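Local atomic coordinates of conserved hypothetical exported protein (Bacteroides fragilis, PDB entry 4JJA), a protein that is of unproven function but probably acts on peptidoglycan as an exo-beta-N-acetylmuramidase of the NamZ family. Residues I25-N30 with H39-L44; L105-Q110 with I137-R142; R245-P250 with Y264-R269. All coordinates share one frame; numbering follows the deposited sequence.

Contact 1. Residues I25-N30 with H39-L44; sequences IAIFSN and HLLDIL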
ATOM      1  N   ILE A  25      -2.806  -2.850  25.748  1.00 13.14           N
ATOM      2  CA  ILE A  25      -3.008  -2.498  24.335  1.00 13.28           C
ATOM      3  C   ILE A  25      -1.661  -2.390  23.615  1.00 12.84           C
ATOM      4  O   ILE A  25      -0.724  -1.749  24.090  1.00 13.90           O
ATOM      5  CB  ILE A  25      -3.770  -1.152  24.214  1.00 13.45           C
ATOM      6  CG1 ILE A  25      -5.150  -1.241  24.876  1.00 13.96           C
ATOM      7  CG2 ILE A  25      -3.881  -0.699  22.727  1.00 14.77           C
ATOM      8  CD1 ILE A  25      -5.697   0.087  25.266  1.00 14.36           C
ATOM      9  N   ALA A  26      -1.555  -3.034  22.473  1.00 13.21           N
ATOM     10  CA  ALA A  26      -0.477  -2.772  21.515  1.00 13.81           C
ATOM     11  C   ALA A  26      -1.073  -2.097  20.302  1.00 13.22           C
ATOM     12  O   ALA A  26      -2.221  -2.305  19.998  1.00 12.45           O
ATOM     13  CB  ALA A  26       0.188  -4.066  21.075  1.00 15.13           C
ATOM     14  N   ILE A  27      -0.261  -1.309  19.611  1.00 12.32           N
ATOM     15  CA  ILE A  27      -0.688  -0.593  18.403  1.00 11.97           C
ATOM     16  C   ILE A  27       0.266  -0.912  17.249  1.00 13.65           C
ATOM     17  O   ILE A  27       1.497  -0.886  17.444  1.00 16.87           O
ATOM     18  CB  ILE A  27      -0.704   0.889  18.623  1.00 13.57           C
ATOM     19  CG1 ILE A  27      -1.602   1.282  19.791  1.00 13.83           C
ATOM     20  CG2 ILE A  27      -1.102   1.610  17.350  1.00 16.01           C
ATOM     21  CD1 ILE A  27      -1.414   2.685  20.205  1.00 17.09           C
ATOM     22  N   PHE A  28      -0.292  -1.177  16.056  1.00 12.51           N
ATOM     23  CA  PHE A  28       0.439  -1.264  14.803  1.00 12.94           C
ATOM     24  C   PHE A  28       0.110  -0.022  14.033  1.00 11.93           C
ATOM     25  O   PHE A  28      -1.040   0.186  13.619  1.00 12.96           O
ATOM     26  CB  PHE A  28       0.073  -2.506  14.014  1.00 13.29           C
ATOM     27  CG  PHE A  28       0.659  -2.557  12.615  1.00 14.50           C
ATOM     28  CD1 PHE A  28       2.006  -2.617  12.428  1.00 16.86           C
ATOM     29  CD2 PHE A  28      -0.151  -2.576  11.496  1.00 16.41           C
ATOM     30  CE1 PHE A  28       2.548  -2.686  11.127  1.00 16.70           C
ATOM     31  CE2 PHE A  28       0.356  -2.625  10.227  1.00 18.64           C
ATOM     32  CZ  PHE A  28       1.690  -2.673  10.038  1.00 18.05           C
ATOM     33  N   SER A  29       1.105   0.824  13.843  1.00 12.63           N
ATOM     34  CA  SER A  29       0.907   2.107  13.207  1.00 12.42           C
ATOM     35  C   SER A  29       2.244   2.708  12.795  1.00 13.61           C
ATOM     36  O   SER A  29       3.286   2.072  12.920  1.00 15.31           O
ATOM     37  CB  SER A  29       0.168   3.042  14.187  1.00 13.03           C
ATOM     38  OG  SER A  29      -0.273   4.248  13.600  1.00 14.22           O
ATOM     39  N   ASN A  30       2.145   3.931  12.275  1.00 13.57           N
ATOM     40  CA  ASN A  30       3.312   4.737  11.935  1.00 13.52           C
ATOM     41  C   ASN A  30       2.905   6.195  12.053  1.00 14.31           C
ATOM     42  O   ASN A  30       1.882   6.514  12.660  1.00 15.81           O
ATOM     43  CB  ASN A  30       3.912   4.340  10.566  1.00 13.34           C
ATOM     44  CG  ASN A  30       3.022   4.683   9.403  1.00 13.97           C
ATOM     45  OD1 ASN A  30       1.970   5.302   9.581  1.00 13.56           O
ATOM     46  ND2 ASN A  30       3.463   4.293   8.191  1.00 15.28           N
ATOM     47  N   HIS A  39      -0.565  11.249  17.874  1.00 17.15           N
ATOM     48  CA  HIS A  39      -0.685   9.896  17.436  1.00 16.51           C
ATOM     49  C   HIS A  39      -1.828   9.230  18.256  1.00 16.98           C
ATOM     50  O   HIS A  39      -2.123   9.616  19.409  1.00 17.80           O
ATOM     51  CB  HIS A  39       0.604   9.140  17.607  1.00 16.52           C
ATOM     52  CG  HIS A  39       0.607   7.869  16.832  1.00 15.94           C
ATOM     53  ND1 HIS A  39       0.165   6.678  17.358  1.00 18.26           N
ATOM     54  CD2 HIS A  39       0.955   7.620  15.532  1.00 15.86           C
ATOM     55  CE1 HIS A  39       0.249   5.746  16.422  1.00 16.94           C
ATOM     56  NE2 HIS A  39       0.766   6.281  15.318  1.00 17.99           N
ATOM     57  N   LEU A  40      -2.510   8.259  17.665  1.00 17.04           N
ATOM     58  CA  LEU A  40      -3.477   7.431  18.422  1.00 17.81           C
ATOM     59  C   LEU A  40      -2.847   7.053  19.765  1.00 18.17           C
ATOM     60  O   LEU A  40      -3.520   7.034  20.799  1.00 17.16           O
ATOM     61  CB  LEU A  40      -3.772   6.150  17.643  1.00 18.39           C
ATOM     62  CG  LEU A  40      -4.588   5.083  18.361  1.00 18.41           C
ATOM     63  CD1 LEU A  40      -6.012   5.672  18.550  1.00 21.48           C
ATOM     64  CD2 LEU A  40      -4.572   3.696  17.575  1.00 17.99           C
ATOM     65  N   LEU A  41      -1.565   6.731  19.770  1.00 18.24           N
ATOM     66  CA  LEU A  41      -0.847   6.373  20.993  1.00 19.13           C
ATOM     67  C   LEU A  41      -1.040   7.459  22.078  1.00 18.77           C
ATOM     68  O   LEU A  41      -1.297   7.154  23.223  1.00 18.02           O
ATOM     69  CB  LEU A  41       0.641   6.182  20.665  1.00 20.10           C
ATOM     70  CG  LEU A  41       1.541   6.036  21.894  1.00 22.33           C
ATOM     71  CD1 LEU A  41       1.224   4.789  22.651  1.00 22.31           C
ATOM     72  CD2 LEU A  41       3.001   6.081  21.467  1.00 25.74           C
ATOM     73  N   ASP A  42      -0.897   8.710  21.684  1.00 17.83           N
ATOM     74  CA  ASP A  42      -1.013   9.847  22.629  1.00 18.70           C
ATOM     75  C   ASP A  42      -2.440  10.010  23.111  1.00 17.89           C
ATOM     76  O   ASP A  42      -2.694  10.230  24.310  1.00 19.33           O
ATOM     77  CB  ASP A  42      -0.559  11.128  21.962  1.00 19.67           C
ATOM     78  CG  ASP A  42       0.903  11.054  21.511  1.00 21.09           C
ATOM     79  OD1 ASP A  42       1.812  10.667  22.294  1.00 22.05           O
ATOM     80  OD2 ASP A  42       1.155  11.274  20.308  1.00 24.49           O
ATOM     81  N   ILE A  43      -3.400   9.869  22.219  1.00 17.13           N
ATOM     82  CA  ILE A  43      -4.801  10.011  22.570  1.00 17.70           C
ATOM     83  C   ILE A  43      -5.183   8.927  23.587  1.00 15.66           C
ATOM     84  O   ILE A  43      -5.867   9.199  24.602  1.00 15.29           O
ATOM     85  CB  ILE A  43      -5.669   9.902  21.346  1.00 18.09           C
ATOM     86  CG1 ILE A  43      -5.436  11.140  20.464  1.00 19.93           C
ATOM     87  CG2 ILE A  43      -7.146   9.779  21.682  1.00 20.99           C
ATOM     88  CD1 ILE A  43      -5.852  10.953  19.026  1.00 22.85           C
ATOM     89  N   LEU A  44      -4.732   7.704  23.353  1.00 14.51           N
ATOM     90  CA  LEU A  44      -5.070   6.626  24.245  1.00 13.43           C
ATOM     91  C   LEU A  44      -4.427   6.815  25.616  1.00 14.62           C
ATOM     92  O   LEU A  44      -5.087   6.659  26.629  1.00 14.30           O
ATOM     93  CB  LEU A  44      -4.676   5.277  23.664  1.00 13.50           C
ATOM     94  CG  LEU A  44      -5.435   4.874  22.408  1.00 13.20           C
ATOM     95  CD1 LEU A  44      -4.939   3.497  21.927  1.00 17.35           C
ATOM     96  CD2 LEU A  44      -6.934   4.829  22.645  1.00 16.40           C
TER
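His39, at the start of helix 40-46, points the NE2 corner of its imidazole at two oxygens of the 25-30 segment, Ser29 OG and Asn30 O. His39 NE2 donates to Ser29 OG, 2.9 Å away and 22° out of the ring plane. Asn30 O, at the ring edge and near its plane, is also 2.9 Å from His39 NE2, but the N-H is poorly aimed at it (129°), and this second bond is weak. CG of His39 is anti to the backbone N (chi1 -165°), and from there the ring turns its other nitrogen to the helix: ND1 of His39 accepts from Leu41 N at 3.0 Å, almost in a straight line. Histidine suits this N-cap because one nitrogen can cap while the other donates outward. Asp42 completes a capping box, its OD2 accepting from His39 N at 3.0 Å, and it also forms a salt bridge with Arg62. The Ser29 hydroxyl has a further bond to Asp108 O, so it links the cap to segment 105-110.

Beyond this polar corner the contact is aliphatic. Ile27 and Leu44 meet tip to tip, CD1 of Ile27 lying 4.0 Å from CD1 of Leu44. The same Ile27 CD1 rests 3.8 Å from Leu41 CA, against the helix backbone, while its other branch, CG2, comes within 4.1 Å of Leu40 CD2 as the two side chains cross obliquely. Ile25 adds a looser touch on Leu44. Beta-branched isoleucines suit the extended strand and leucines the helix; together they make a buried aliphatic layer. Tyr16 and Phe17 of helix 13-20 extend it. Strand and helix run nearly antiparallel, as the first two elements of the beta-alpha-beta crossover 24-28, 40-46, 50-56 in a Rossmann-like parallel sheet.

Contact 2. Residues L105-Q110 with I137-R142; sequences LIVDIQ and ILILDR
Leu105 and Ile137 pair side by side on two neighbouring parallel strands, those of the beta-alpha-beta unit 104-107, 119-132, 136-140 in the Rossmann-like sheet. Leu138 N donates to Leu105 O and Val107 N to Leu138 O, each at 2.8 Å; Leu140 N donates to Val107 O at 2.9 Å. Side chains alternate between faces, and beta-branched Ile106, Val107, Ile137 and Ile139 suit the extended backbone. Leu105, Val107, Ile137 and Ile139 share one face, where Leu105 and Ile137 meet helix 119-132. Ile106 and Leu138 lie on the other; there Ile106 CG2 meets Leu140 CD1 at 3.6 Å, and both touch Leu40 of helix 40-46.

Toward the C-terminal part of both segments the chemistry turns polar. Arg142, long and extended from CG to NE, crosses Asp108 at about a right angle in a buried salt bridge, with Met34 O also accepting from NH2. Water 3 links Arg142 NH1 to Gln110 OE1, while Gln110 NE2 binds Pro143 O.

The Asp108 grip is side-on. Arg142 NH2 meets OD2 of Asp108 on its syn side at 2.9 Å, whereas Arg142 NE approaches Asp108 OD1 from above the carboxylate plane, 43° out of it, at 2.8 Å.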
ATOM      1  N   LEU A 105      -4.487  -5.880  19.997  1.00 12.41           N
ATOM      2  CA  LEU A 105      -3.666  -5.125  19.069  1.00 11.61           C
ATOM      3  C   LEU A 105      -4.568  -4.239  18.224  1.00 11.87           C
ATOM      4  O   LEU A 105      -5.536  -4.732  17.609  1.00 12.70           O
ATOM      5  CB  LEU A 105      -2.943  -6.074  18.152  1.00 12.96           C
ATOM      6  CG  LEU A 105      -2.137  -5.424  17.034  1.00 15.26           C
ATOM      7  CD1 LEU A 105      -0.990  -4.608  17.555  1.00 16.68           C
ATOM      8  CD2 LEU A 105      -1.613  -6.545  16.091  1.00 18.84           C
ATOM      9  N   ILE A 106      -4.245  -2.941  18.178  1.00 10.96           N
ATOM     10  CA  ILE A 106      -4.971  -1.976  17.316  1.00 10.73           C
ATOM     11  C   ILE A 106      -4.165  -1.753  16.051  1.00 11.99           C
ATOM     12  O   ILE A 106      -3.013  -1.407  16.134  1.00 13.52           O
ATOM     13  CB  ILE A 106      -5.166  -0.636  18.016  1.00 11.44           C
ATOM     14  CG1 ILE A 106      -5.881  -0.813  19.335  1.00 13.61           C
ATOM     15  CG2 ILE A 106      -5.999   0.277  17.144  1.00 14.14           C
ATOM     16  CD1 ILE A 106      -6.015   0.443  20.143  1.00 15.43           C
ATOM     17  N   VAL A 107      -4.809  -1.904  14.896  1.00 12.06           N
ATOM     18  CA  VAL A 107      -4.262  -1.472  13.622  1.00 11.84           C
ATOM     19  C   VAL A 107      -4.848  -0.090  13.274  1.00 11.51           C
ATOM     20  O   VAL A 107      -6.056   0.095  13.223  1.00 11.77           O
ATOM     21  CB  VAL A 107      -4.617  -2.468  12.518  1.00 13.22           C
ATOM     22  CG1 VAL A 107      -4.212  -1.919  11.117  1.00 13.25           C
ATOM     23  CG2 VAL A 107      -4.044  -3.868  12.808  1.00 14.45           C
ATOM     24  N   ASP A 108      -3.964   0.875  13.055  1.00 11.16           N
ATOM     25  CA  ASP A 108      -4.387   2.217  12.624  1.00 11.63           C
ATOM     26  C   ASP A 108      -3.300   2.806  11.756  1.00 11.96           C
ATOM     27  O   ASP A 108      -2.357   3.388  12.262  1.00 13.37           O
ATOM     28  CB  ASP A 108      -4.729   3.165  13.795  1.00 14.65           C
ATOM     29  CG  ASP A 108      -5.353   4.495  13.312  1.00 17.25           C
ATOM     30  OD1 ASP A 108      -6.138   4.505  12.295  1.00 17.86           O
ATOM     31  OD2 ASP A 108      -5.050   5.567  13.932  1.00 22.82           O
ATOM     32  N   ILE A 109      -3.453   2.669  10.445  1.00 10.82           N
ATOM     33  CA  ILE A 109      -2.363   3.027   9.565  1.00 11.13           C
ATOM     34  C   ILE A 109      -2.933   3.340   8.216  1.00 10.35           C
ATOM     35  O   ILE A 109      -3.898   2.690   7.800  1.00 11.34           O
ATOM     36  CB  ILE A 109      -1.283   1.901   9.508  1.00 11.34           C
ATOM     37  CG1 ILE A 109       0.054   2.410   8.932  1.00 12.67           C
ATOM     38  CG2 ILE A 109      -1.786   0.618   8.801  1.00 12.54           C
ATOM     39  CD1 ILE A 109       1.185   1.419   9.156  1.00 13.54           C
ATOM     40  N   GLN A 110      -2.325   4.303   7.531  1.00 10.02           N
ATOM     41  CA  GLN A 110      -2.813   4.747   6.208  1.00 10.10           C
ATOM     42  C   GLN A 110      -2.077   4.015   5.088  1.00 10.59           C
ATOM     43  O   GLN A 110      -0.869   4.201   4.892  1.00 12.87           O
ATOM     44  CB  GLN A 110      -2.664   6.263   6.047  1.00 10.96           C
ATOM     45  CG  GLN A 110      -3.213   6.773   4.728  1.00 10.26           C
ATOM     46  CD  GLN A 110      -4.711   6.525   4.597  1.00 10.09           C
ATOM     47  OE1 GLN A 110      -5.498   7.081   5.354  1.00 11.62           O
ATOM     48  NE2 GLN A 110      -5.105   5.686   3.651  1.00 10.77           N
ATOM     49  N   ILE A 137      -7.637  -8.457  17.478  1.00 13.01           N
ATOM     50  CA  ILE A 137      -7.239  -7.286  16.691  1.00 12.85           C
ATOM     51  C   ILE A 137      -8.443  -6.368  16.507  1.00 12.23           C
ATOM     52  O   ILE A 137      -9.557  -6.787  16.190  1.00 13.69           O
ATOM     53  CB  ILE A 137      -6.614  -7.710  15.350  1.00 12.84           C
ATOM     54  CG1 ILE A 137      -5.233  -8.328  15.595  1.00 15.27           C
ATOM     55  CG2 ILE A 137      -6.554  -6.513  14.378  1.00 15.60           C
ATOM     56  CD1 ILE A 137      -4.511  -8.853  14.339  1.00 18.00           C
ATOM     57  N   LEU A 138      -8.182  -5.093  16.722  1.00 11.14           N
ATOM     58  CA  LEU A 138      -9.133  -4.020  16.469  1.00 10.90           C
ATOM     59  C   LEU A 138      -8.543  -3.165  15.340  1.00  9.91           C
ATOM     60  O   LEU A 138      -7.497  -2.586  15.496  1.00 12.17           O
ATOM     61  CB  LEU A 138      -9.309  -3.177  17.734  1.00 11.70           C
ATOM     62  CG  LEU A 138     -10.226  -1.961  17.598  1.00 12.41           C
ATOM     63  CD1 LEU A 138     -11.673  -2.363  17.372  1.00 14.69           C
ATOM     64  CD2 LEU A 138     -10.123  -1.054  18.831  1.00 14.17           C
ATOM     65  N   ILE A 139      -9.248  -3.073  14.211  1.00  9.52           N
ATOM     66  CA  ILE A 139      -8.798  -2.252  13.092  1.00  9.20           C
ATOM     67  C   ILE A 139      -9.634  -0.970  13.070  1.00  9.23           C
ATOM     68  O   ILE A 139     -10.874  -1.004  12.977  1.00  9.95           O
ATOM     69  CB  ILE A 139      -8.928  -2.986  11.746  1.00  9.42           C
ATOM     70  CG1 ILE A 139      -8.118  -4.309  11.803  1.00 11.03           C
ATOM     71  CG2 ILE A 139      -8.507  -2.023  10.581  1.00  9.86           C
ATOM     72  CD1 ILE A 139      -8.254  -5.168  10.575  1.00 11.19           C
ATOM     73  N   LEU A 140      -8.952   0.166  13.201  1.00  8.73           N
ATOM     74  CA  LEU A 140      -9.583   1.496  13.096  1.00  9.78           C
ATOM     75  C   LEU A 140      -9.449   1.864  11.635  1.00  8.50           C
ATOM     76  O   LEU A 140      -8.344   2.227  11.182  1.00  9.69           O
ATOM     77  CB  LEU A 140      -8.895   2.464  14.058  1.00 10.08           C
ATOM     78  CG  LEU A 140      -8.935   2.047  15.519  1.00 10.21           C
ATOM     79  CD1 LEU A 140      -8.161   3.089  16.334  1.00 11.83           C
ATOM     80  CD2 LEU A 140     -10.361   1.808  16.041  1.00 12.62           C
ATOM     81  N   ASP A 141     -10.500   1.665  10.854  1.00  8.52           N
ATOM     82  CA  ASP A 141     -10.292   1.666   9.408  1.00  8.48           C
ATOM     83  C   ASP A 141     -10.008   3.063   8.891  1.00  8.53           C
ATOM     84  O   ASP A 141     -10.493   4.076   9.458  1.00  9.73           O
ATOM     85  CB  ASP A 141     -11.488   1.048   8.686  1.00  8.88           C
ATOM     86  CG  ASP A 141     -11.137   0.175   7.503  1.00  8.45           C
ATOM     87  OD1 ASP A 141      -9.982  -0.257   7.355  1.00 10.01           O
ATOM     88  OD2 ASP A 141     -12.130  -0.135   6.760  1.00 10.02           O
ATOM     89  N   ARG A 142      -9.232   3.132   7.821  1.00  8.53           N
ATOM     90  CA  ARG A 142      -8.988   4.348   7.067  1.00  8.97           C
ATOM     91  C   ARG A 142      -9.295   4.057   5.610  1.00  8.25           C
ATOM     92  O   ARG A 142      -9.219   2.923   5.164  1.00  9.12           O
ATOM     93  CB  ARG A 142      -7.564   4.864   7.223  1.00 10.26           C
ATOM     94  CG  ARG A 142      -7.263   5.346   8.639  1.00 12.86           C
ATOM     95  CD  ARG A 142      -5.862   5.920   8.778  1.00 12.64           C
ATOM     96  NE  ARG A 142      -5.640   6.271  10.192  1.00 13.09           N
ATOM     97  CZ  ARG A 142      -5.548   7.487  10.685  1.00 13.03           C
ATOM     98  NH1 ARG A 142      -5.564   8.554   9.890  1.00 13.59           N
ATOM     99  NH2 ARG A 142      -5.401   7.638  11.994  1.00 13.85           N
TER
HETATM  100  O   HOH W   1      -8.769   5.270  11.772  1.00 12.06           O
HETATM  101  O   HOH W   2      -6.013   1.295   9.799  1.00 13.15           O
HETATM  102  O   HOH W   3      -5.573   9.172   7.079  1.00 13.23           O

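Contact 3. Residues R245-P250 with Y264-R269; sequences RGTTLP and YNFTPR
Gly246 O is held by two donors: Arg269 N across the contact at 2.9 Å, with a fairly straight N-H (160°), and water 4 at 3.1 Å. The water also donates to Thr267 O, 2.8 Å away, and so bridges the two backbones beside their direct bond. Gly246 approaches closely, its CA 4.2 Å from Pro268 CA. Its positive phi of 91° is one that glycine adopts easily, and with no side chain its backbone can lie flush against Pro268. Pro268 CB packs 3.4 Å from Arg245 O.

Thr247 divides its two branches between tasks. Its OG1 stands between the backbone N and the carbonyl carbon (chi1 77°) and accepts from Leu249 N at 3.0 Å, which makes an ST turn; it also bonds to Gly244 O. The methyl CG2 then faces the opposite segment, obliquely against the ring of Phe266, 3.6 Å from its CD2. Farther along, the Leu249 methyl CD1 touches Tyr264 OH at 3.8 Å. Phe266 also packs on Val253 of strand 253-256.

The charged ends turn elsewhere. The guanidinium of Arg269 lies with one face over Thr267 CG2 while its NH1 bonds to Asn281. Arg245 pairs with Glu237, and its NH2 also binds a glycerol, probably from the crystallisation liquor. The two segments are therefore joined through backbone polarity, one water and a few van der Waals touches, without any salt bridge between them, a chemistry that depends on backbone atoms more than on side-chain identity, apart from the glycine and the threonine.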
ATOM      1  N   ARG A 245      12.358   9.274  -8.317  1.00  8.89           N
ATOM      2  CA  ARG A 245      13.009   9.379  -6.984  1.00  9.65           C
ATOM      3  C   ARG A 245      14.258  10.248  -7.156  1.00  9.64           C
ATOM      4  O   ARG A 245      15.021  10.055  -8.081  1.00 10.32           O
ATOM      5  CB  ARG A 245      13.368   8.048  -6.411  1.00  9.99           C
ATOM      6  CG  ARG A 245      12.190   7.174  -6.019  1.00 12.74           C
ATOM      7  CD  ARG A 245      12.771   5.839  -5.488  1.00 15.82           C
ATOM      8  NE  ARG A 245      11.769   4.782  -5.373  1.00 19.58           N
ATOM      9  CZ  ARG A 245      11.002   4.575  -4.332  1.00 18.90           C
ATOM     10  NH1 ARG A 245      11.184   5.272  -3.223  1.00 20.10           N
ATOM     11  NH2 ARG A 245      10.107   3.588  -4.349  1.00 17.48           N
ATOM     12  N   GLY A 246      14.460  11.176  -6.233  1.00  8.97           N
ATOM     13  CA  GLY A 246      15.549  12.147  -6.329  1.00  8.76           C
ATOM     14  C   GLY A 246      15.175  13.447  -7.037  1.00  9.32           C
ATOM     15  O   GLY A 246      16.053  14.268  -7.245  1.00 10.06           O
ATOM     16  N   THR A 247      13.873  13.622  -7.345  1.00  8.74           N
ATOM     17  CA  THR A 247      13.391  14.795  -8.006  1.00  8.71           C
ATOM     18  C   THR A 247      12.222  15.377  -7.184  1.00  9.27           C
ATOM     19  O   THR A 247      11.736  14.766  -6.241  1.00  9.67           O
ATOM     20  CB  THR A 247      12.917  14.538  -9.467  1.00 10.35           C
ATOM     21  OG1 THR A 247      11.627  13.917  -9.457  1.00  9.61           O
ATOM     22  CG2 THR A 247      13.959  13.754 -10.270  1.00 11.42           C
ATOM     23  N   THR A 248      11.697  16.519  -7.656  1.00  8.98           N
ATOM     24  CA  THR A 248      10.485  17.078  -7.098  1.00  9.91           C
ATOM     25  C   THR A 248       9.208  16.350  -7.494  1.00  9.28           C
ATOM     26  O   THR A 248       8.136  16.700  -7.003  1.00 10.39           O
ATOM     27  CB  THR A 248      10.340  18.545  -7.427  1.00 10.97           C
ATOM     28  OG1 THR A 248      10.166  18.705  -8.837  1.00 12.29           O
ATOM     29  CG2 THR A 248      11.530  19.395  -6.898  1.00 12.62           C
ATOM     30  N   LEU A 249       9.279  15.378  -8.392  1.00  8.65           N
ATOM     31  CA  LEU A 249       8.118  14.742  -8.983  1.00  9.00           C
ATOM     32  C   LEU A 249       8.168  13.206  -8.932  1.00  8.54           C
ATOM     33  O   LEU A 249       7.920  12.526  -9.926  1.00  8.77           O
ATOM     34  CB  LEU A 249       7.935  15.244 -10.432  1.00  8.92           C
ATOM     35  CG  LEU A 249       7.629  16.705 -10.625  1.00 10.90           C
ATOM     36  CD1 LEU A 249       7.647  17.058 -12.125  1.00 12.59           C
ATOM     37  CD2 LEU A 249       6.326  17.110  -9.971  1.00 13.63           C
ATOM     38  N   PRO A 250       8.458  12.641  -7.753  1.00  8.67           N
ATOM     39  CA  PRO A 250       8.503  11.172  -7.692  1.00  9.32           C
ATOM     40  C   PRO A 250       7.165  10.556  -8.022  1.00  8.66           C
ATOM     41  O   PRO A 250       6.119  11.027  -7.623  1.00  9.18           O
ATOM     42  CB  PRO A 250       8.914  10.883  -6.257  1.00  9.43           C
ATOM     43  CG  PRO A 250       8.419  12.052  -5.501  1.00 10.44           C
ATOM     44  CD  PRO A 250       8.611  13.256  -6.430  1.00  9.66           C
ATOM     45  N   TYR A 264      11.141  16.361 -22.276  1.00 16.65           N
ATOM     46  CA  TYR A 264      11.328  16.558 -20.855  1.00 14.00           C
ATOM     47  C   TYR A 264      12.568  15.815 -20.399  1.00 12.99           C
ATOM     48  O   TYR A 264      12.861  14.741 -20.897  1.00 12.95           O
ATOM     49  CB  TYR A 264      10.086  16.081 -20.101  1.00 13.38           C
ATOM     50  CG  TYR A 264      10.192  16.153 -18.603  1.00 12.92           C
ATOM     51  CD1 TYR A 264      10.191  17.385 -17.947  1.00 15.82           C
ATOM     52  CD2 TYR A 264      10.255  15.013 -17.847  1.00 12.72           C
ATOM     53  CE1 TYR A 264      10.316  17.460 -16.554  1.00 16.17           C
ATOM     54  CE2 TYR A 264      10.346  15.056 -16.477  1.00 14.40           C
ATOM     55  CZ  TYR A 264      10.401  16.265 -15.838  1.00 14.07           C
ATOM     56  OH  TYR A 264      10.558  16.320 -14.489  1.00 18.37           O
ATOM     57  N   ASN A 265      13.251  16.372 -19.418  1.00 11.89           N
ATOM     58  CA  ASN A 265      14.357  15.718 -18.784  1.00 12.85           C
ATOM     59  C   ASN A 265      14.446  16.112 -17.332  1.00 11.71           C
ATOM     60  O   ASN A 265      13.846  17.106 -16.904  1.00 13.62           O
ATOM     61  CB  ASN A 265      15.656  15.946 -19.538  1.00 14.28           C
ATOM     62  CG  ASN A 265      16.030  17.369 -19.660  1.00 18.40           C
ATOM     63  OD1 ASN A 265      16.331  18.053 -18.671  1.00 23.33           O
ATOM     64  ND2 ASN A 265      16.089  17.820 -20.903  1.00 23.46           N
ATOM     65  N   PHE A 266      15.121  15.288 -16.562  1.00 11.18           N
ATOM     66  CA  PHE A 266      15.328  15.472 -15.136  1.00 11.16           C
ATOM     67  C   PHE A 266      16.572  14.773 -14.706  1.00 11.06           C
ATOM     68  O   PHE A 266      17.013  13.852 -15.352  1.00 11.42           O
ATOM     69  CB  PHE A 266      14.117  14.973 -14.335  1.00 10.48           C
ATOM     70  CG  PHE A 266      13.814  13.522 -14.505  1.00 11.22           C
ATOM     71  CD1 PHE A 266      12.990  13.090 -15.532  1.00 10.39           C
ATOM     72  CD2 PHE A 266      14.334  12.569 -13.641  1.00 10.36           C
ATOM     73  CE1 PHE A 266      12.716  11.725 -15.674  1.00 10.81           C
ATOM     74  CE2 PHE A 266      14.011  11.207 -13.804  1.00 10.47           C
ATOM     75  CZ  PHE A 266      13.209  10.789 -14.821  1.00 11.44           C
ATOM     76  N   THR A 267      17.123  15.163 -13.570  1.00 11.19           N
ATOM     77  CA  THR A 267      18.289  14.516 -13.030  1.00 10.92           C
ATOM     78  C   THR A 267      18.048  14.167 -11.581  1.00 10.82           C
ATOM     79  O   THR A 267      17.987  15.038 -10.706  1.00 11.36           O
ATOM     80  CB  THR A 267      19.545  15.442 -13.124  1.00 11.86           C
ATOM     81  OG1 THR A 267      19.728  15.841 -14.497  1.00 14.79           O
ATOM     82  CG2 THR A 267      20.783  14.744 -12.563  1.00 13.31           C
ATOM     83  N   PRO A 268      17.910  12.869 -11.281  1.00 10.22           N
ATOM     84  CA  PRO A 268      17.808  12.467  -9.890  1.00 10.47           C
ATOM     85  C   PRO A 268      19.015  12.945  -9.058  1.00  9.99           C
ATOM     86  O   PRO A 268      20.177  12.822  -9.486  1.00 11.03           O
ATOM     87  CB  PRO A 268      17.725  10.928  -9.975  1.00 10.14           C
ATOM     88  CG  PRO A 268      17.182  10.694 -11.361  1.00 10.33           C
ATOM     89  CD  PRO A 268      17.883  11.717 -12.189  1.00  9.65           C
ATOM     90  N   ARG A 269      18.767  13.454  -7.850  1.00  9.31           N
ATOM     91  CA  ARG A 269      19.788  13.914  -6.925  1.00  9.59           C
ATOM     92  C   ARG A 269      19.714  13.138  -5.633  1.00  9.71           C
ATOM     93  O   ARG A 269      18.682  12.546  -5.291  1.00 11.19           O
ATOM     94  CB  ARG A 269      19.615  15.401  -6.661  1.00  9.21           C
ATOM     95  CG  ARG A 269      19.731  16.221  -7.889  1.00 10.33           C
ATOM     96  CD  ARG A 269      21.066  16.078  -8.624  1.00  9.41           C
ATOM     97  NE  ARG A 269      21.174  17.022  -9.713  1.00  9.93           N
ATOM     98  CZ  ARG A 269      22.185  17.072 -10.562  1.00 10.87           C
ATOM     99  NH1 ARG A 269      23.193  16.229 -10.445  1.00 11.64           N
ATOM    100  NH2 ARG A 269      22.200  17.960 -11.540  1.00 11.27           N
TER
HETATM  101  O   HOH W   4      16.135  16.612  -9.232  1.00 20.00           O

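Contacts 1 and 2 are both buried and belong to one parallel sheet, in which strands 24-28 and 104-107 are neighbours; Phe28 N lies 2.7 Å from Ile106 O, a probable hydrogen bond between them. They show its two basic modes, helix on strand through packed aliphatic chains and strand on strand through backbone bonds, and each gains a polar cluster, His39 with Ser29 in one and Arg142 with Asp108 in the other. Contact 3 belongs to the C-terminal family region, its centre about 35 Å from that of contact 1 and 34 Å from that of contact 2. Partly buried, it joins a loop to the edge strand of a small antiparallel sheet and depends less on side-chain packing and more on backbone and water.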